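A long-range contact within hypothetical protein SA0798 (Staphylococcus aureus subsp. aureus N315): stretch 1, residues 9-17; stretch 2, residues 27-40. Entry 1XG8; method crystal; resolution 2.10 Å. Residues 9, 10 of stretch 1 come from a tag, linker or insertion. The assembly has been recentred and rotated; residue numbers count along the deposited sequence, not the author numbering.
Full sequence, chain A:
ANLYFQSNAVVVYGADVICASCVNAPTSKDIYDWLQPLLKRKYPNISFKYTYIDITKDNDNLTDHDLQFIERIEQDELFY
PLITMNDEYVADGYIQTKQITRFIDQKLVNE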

# COMPACT_ATOMS: atom_id res chain seq x y z
N ALA A 9 -8.20 -5.56 -1.89
CA ALA A 9 -7.92 -4.18 -2.31
C ALA A 9 -6.60 -3.65 -1.79
O ALA A 9 -6.47 -3.33 -0.60
CB ALA A 9 -9.04 -3.26 -1.88
N VAL A 10 -5.63 -3.54 -2.69
CA VAL A 10 -4.31 -3.04 -2.36
C VAL A 10 -4.16 -1.66 -2.97
O VAL A 10 -4.25 -1.50 -4.19
CB VAL A 10 -3.22 -3.95 -2.94
CG1 VAL A 10 -1.85 -3.36 -2.66
CG2 VAL A 10 -3.36 -5.34 -2.36
N VAL A 11 -3.95 -0.65 -2.13
CA VAL A 11 -3.79 0.71 -2.63
C VAL A 11 -2.44 1.32 -2.26
O VAL A 11 -1.85 1.00 -1.22
CB VAL A 11 -4.91 1.64 -2.10
CG1 VAL A 11 -4.77 3.04 -2.69
CG2 VAL A 11 -6.27 1.07 -2.44
N VAL A 12 -1.95 2.16 -3.15
CA VAL A 12 -0.71 2.89 -2.95
C VAL A 12 -1.07 4.37 -3.08
O VAL A 12 -1.50 4.83 -4.14
CB VAL A 12 0.38 2.55 -4.02
CG1 VAL A 12 1.49 3.60 -4.00
CG2 VAL A 12 0.97 1.17 -3.73
N TYR A 13 -0.94 5.10 -1.99
CA TYR A 13 -1.20 6.53 -2.00
C TYR A 13 0.17 7.15 -2.22
O TYR A 13 1.15 6.75 -1.58
CB TYR A 13 -1.78 7.00 -0.66
CG TYR A 13 -3.12 6.41 -0.34
CD1 TYR A 13 -4.30 7.02 -0.77
CD2 TYR A 13 -3.23 5.22 0.36
CE1 TYR A 13 -5.55 6.46 -0.50
CE2 TYR A 13 -4.46 4.65 0.63
CZ TYR A 13 -5.62 5.27 0.20
OH TYR A 13 -6.84 4.70 0.48
N GLY A 14 0.26 8.12 -3.13
CA GLY A 14 1.54 8.75 -3.36
C GLY A 14 1.42 9.89 -4.34
O GLY A 14 0.36 10.48 -4.50
N ALA A 15 2.53 10.20 -5.00
CA ALA A 15 2.53 11.27 -5.98
C ALA A 15 3.65 11.01 -6.98
O ALA A 15 4.54 10.20 -6.73
CB ALA A 15 2.73 12.60 -5.28
N ASP A 16 3.60 11.70 -8.10
CA ASP A 16 4.62 11.53 -9.13
C ASP A 16 5.91 12.25 -8.77
O ASP A 16 6.82 12.36 -9.58
CB ASP A 16 4.08 12.02 -10.47
CG ASP A 16 4.87 11.50 -11.65
OD1 ASP A 16 5.25 10.30 -11.63
OD2 ASP A 16 5.12 12.27 -12.59
N VAL A 17 5.98 12.75 -7.54
CA VAL A 17 7.16 13.46 -7.04
C VAL A 17 7.53 12.83 -5.71
O VAL A 17 6.69 12.20 -5.08
CB VAL A 17 6.87 14.96 -6.84
CG1 VAL A 17 6.71 15.64 -8.19
CG2 VAL A 17 5.62 15.14 -6.00
N THR A 27 10.27 5.55 -5.32
CA THR A 27 9.13 6.39 -5.64
C THR A 27 7.79 5.65 -5.45
O THR A 27 7.77 4.44 -5.25
CB THR A 27 9.23 6.88 -7.09
OG1 THR A 27 8.61 8.16 -7.21
CG2 THR A 27 8.54 5.92 -8.03
N SER A 28 6.68 6.38 -5.52
CA SER A 28 5.36 5.78 -5.35
C SER A 28 5.04 4.83 -6.49
O SER A 28 4.53 3.74 -6.26
CB SER A 28 4.28 6.86 -5.27
OG SER A 28 4.39 7.61 -4.07
N LYS A 29 5.34 5.24 -7.72
CA LYS A 29 5.07 4.41 -8.88
C LYS A 29 5.97 3.17 -8.92
O LYS A 29 5.54 2.11 -9.37
CB LYS A 29 5.22 5.21 -10.17
CG LYS A 29 4.17 6.32 -10.35
CD LYS A 29 4.38 7.05 -11.67
CE LYS A 29 3.37 8.17 -11.85
NZ LYS A 29 3.50 8.83 -13.19
N ASP A 30 7.20 3.30 -8.45
CA ASP A 30 8.12 2.16 -8.43
C ASP A 30 7.53 1.08 -7.53
O ASP A 30 7.42 -0.09 -7.94
CB ASP A 30 9.50 2.56 -7.87
CG ASP A 30 10.24 3.55 -8.77
OD1 ASP A 30 10.12 3.45 -10.01
OD2 ASP A 30 10.96 4.42 -8.22
N ILE A 31 7.16 1.48 -6.32
CA ILE A 31 6.56 0.60 -5.32
C ILE A 31 5.29 -0.05 -5.87
O ILE A 31 5.07 -1.25 -5.71
CB ILE A 31 6.21 1.39 -4.04
CG1 ILE A 31 7.51 1.86 -3.35
CG2 ILE A 31 5.33 0.56 -3.11
CD1 ILE A 31 8.43 0.73 -2.88
N TYR A 32 4.46 0.76 -6.51
CA TYR A 32 3.22 0.26 -7.07
C TYR A 32 3.50 -0.78 -8.15
O TYR A 32 2.79 -1.78 -8.26
CB TYR A 32 2.42 1.43 -7.64
CG TYR A 32 1.10 1.06 -8.26
CD1 TYR A 32 1.00 0.77 -9.62
CD2 TYR A 32 -0.07 1.02 -7.50
CE1 TYR A 32 -0.22 0.47 -10.22
CE2 TYR A 32 -1.30 0.72 -8.08
CZ TYR A 32 -1.37 0.45 -9.44
OH TYR A 32 -2.59 0.23 -10.05
N ASP A 33 4.53 -0.57 -8.94
CA ASP A 33 4.86 -1.53 -9.99
C ASP A 33 5.56 -2.75 -9.42
O ASP A 33 5.46 -3.84 -9.98
CB ASP A 33 5.77 -0.88 -11.03
CG ASP A 33 5.02 0.09 -11.91
OD1 ASP A 33 5.69 0.86 -12.63
OD2 ASP A 33 3.77 0.07 -11.87
N TRP A 34 6.29 -2.56 -8.33
CA TRP A 34 7.03 -3.62 -7.67
C TRP A 34 6.11 -4.55 -6.89
O TRP A 34 6.22 -5.77 -6.94
CB TRP A 34 8.04 -2.99 -6.73
CG TRP A 34 8.57 -3.86 -5.66
CD1 TRP A 34 9.57 -4.78 -5.78
CD2 TRP A 34 8.21 -3.83 -4.28
NE1 TRP A 34 9.87 -5.31 -4.55
CE2 TRP A 34 9.05 -4.74 -3.61
CE3 TRP A 34 7.26 -3.10 -3.54
CZ2 TRP A 34 8.98 -4.95 -2.23
CZ3 TRP A 34 7.19 -3.31 -2.16
CH2 TRP A 34 8.04 -4.22 -1.52
N LEU A 35 5.18 -3.93 -6.17
CA LEU A 35 4.22 -4.64 -5.34
C LEU A 35 3.41 -5.70 -6.11
O LEU A 35 3.22 -6.82 -5.63
CB LEU A 35 3.28 -3.61 -4.71
CG LEU A 35 2.54 -3.92 -3.43
CD1 LEU A 35 3.50 -4.34 -2.33
CD2 LEU A 35 1.79 -2.67 -3.03
N GLN A 36 2.95 -5.34 -7.30
CA GLN A 36 2.15 -6.25 -8.11
C GLN A 36 2.81 -7.59 -8.40
O GLN A 36 2.22 -8.64 -8.13
CB GLN A 36 1.71 -5.54 -9.40
CG GLN A 36 0.50 -4.62 -9.17
CD GLN A 36 0.43 -3.44 -10.12
OE1 GLN A 36 1.35 -2.62 -10.17
NE2 GLN A 36 -0.67 -3.32 -10.85
N PRO A 37 4.04 -7.60 -8.95
CA PRO A 37 4.69 -8.88 -9.25
C PRO A 37 5.03 -9.62 -7.97
O PRO A 37 4.88 -10.83 -7.88
CB PRO A 37 5.94 -8.48 -10.02
CG PRO A 37 5.55 -7.19 -10.64
CD PRO A 37 4.82 -6.50 -9.52
N LEU A 38 5.52 -8.88 -6.99
CA LEU A 38 5.89 -9.44 -5.70
C LEU A 38 4.80 -10.35 -5.15
O LEU A 38 5.04 -11.52 -4.86
CB LEU A 38 6.13 -8.30 -4.71
CG LEU A 38 6.54 -8.70 -3.28
CD1 LEU A 38 7.95 -9.25 -3.30
CD2 LEU A 38 6.44 -7.48 -2.36
N LEU A 39 3.60 -9.81 -5.00
CA LEU A 39 2.49 -10.57 -4.44
C LEU A 39 2.03 -11.70 -5.35
O LEU A 39 1.67 -12.79 -4.87
CB LEU A 39 1.32 -9.64 -4.13
CG LEU A 39 1.68 -8.48 -3.21
CD1 LEU A 39 0.41 -7.73 -2.86
CD2 LEU A 39 2.36 -8.99 -1.96
N LYS A 40 2.02 -11.46 -6.66
CA LYS A 40 1.61 -12.47 -7.62
C LYS A 40 2.53 -13.70 -7.52
O LYS A 40 2.12 -14.82 -7.81
CB LYS A 40 1.67 -11.91 -9.04
CG LYS A 40 1.49 -12.98 -10.13
CD LYS A 40 1.70 -12.42 -11.53
CE LYS A 40 3.09 -11.81 -11.68
NZ LYS A 40 4.16 -12.78 -11.31
O HOH W 1 6.34 8.31 -8.51
O HOH W 2 6.88 8.83 -4.46

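The strand at 9-14 lies against the helix at 28-40 nearly antiparallel, with an axis angle of 169° and a closest approach of 8.7 Å. The separation is not even: CA atoms lie 9.2 Å apart at Val-10 and Leu-35 but 5.2 Å apart at Gly-14 and Ser-28, so the interface is a wedge, and at its narrow end the side chains are reduced to Ser-28 facing a glycine.

From the wide end to the middle, mostly apolar side chains fill the space. The alternation of the strand turns Val-10 and Val-12 toward the helix and Val-11 and Tyr-13 away. Val-12 is the central bump, with the largest covered area of any residue here. It sits in a hollow lined by Ser-28, Ile-31, Tyr-32 and Leu-35: its CG1 lies 3.8 Å from Ser-28 O, its CG2 4.4 Å from Ile-31 CG2 and 4.0 Å from Leu-35 CD2, and its CB meets the edge of the Tyr-32 ring, 3.8 Å from CD2. Leu-35 CD2 also touches Val-10 CG1 at 3.7 Å, so this one methyl bridges both valines. Val-10 comes from the expression tag, yet it packs as part of the buried layer.

At the narrow end the rule is smallness. Gly-14 CA approaches Ser-28 OG to 3.2 Å, and an ideal CB built on Gly-14 would lie 1.8 Å from Ser-28 OG, a clash. Serine suits the opposing position, being short enough to fit and polar enough to accept a weak hydrogen bond from Ala-15 N to Ser-28 OG (3.3 Å).

Beyond the strand, two waters add polar links. Water 1 links Ala-15 O (3.2 Å) to Thr-27 OG1 (2.6 Å); water 2 binds Ser-28 N (2.7 Å) and Ser-28 OG (2.8 Å). At the exposed margin, Lys-29 extends its chain to place NZ 2.8 Å from Asp-16 OD1 in a salt bridge, although the position of that oxygen is less certain.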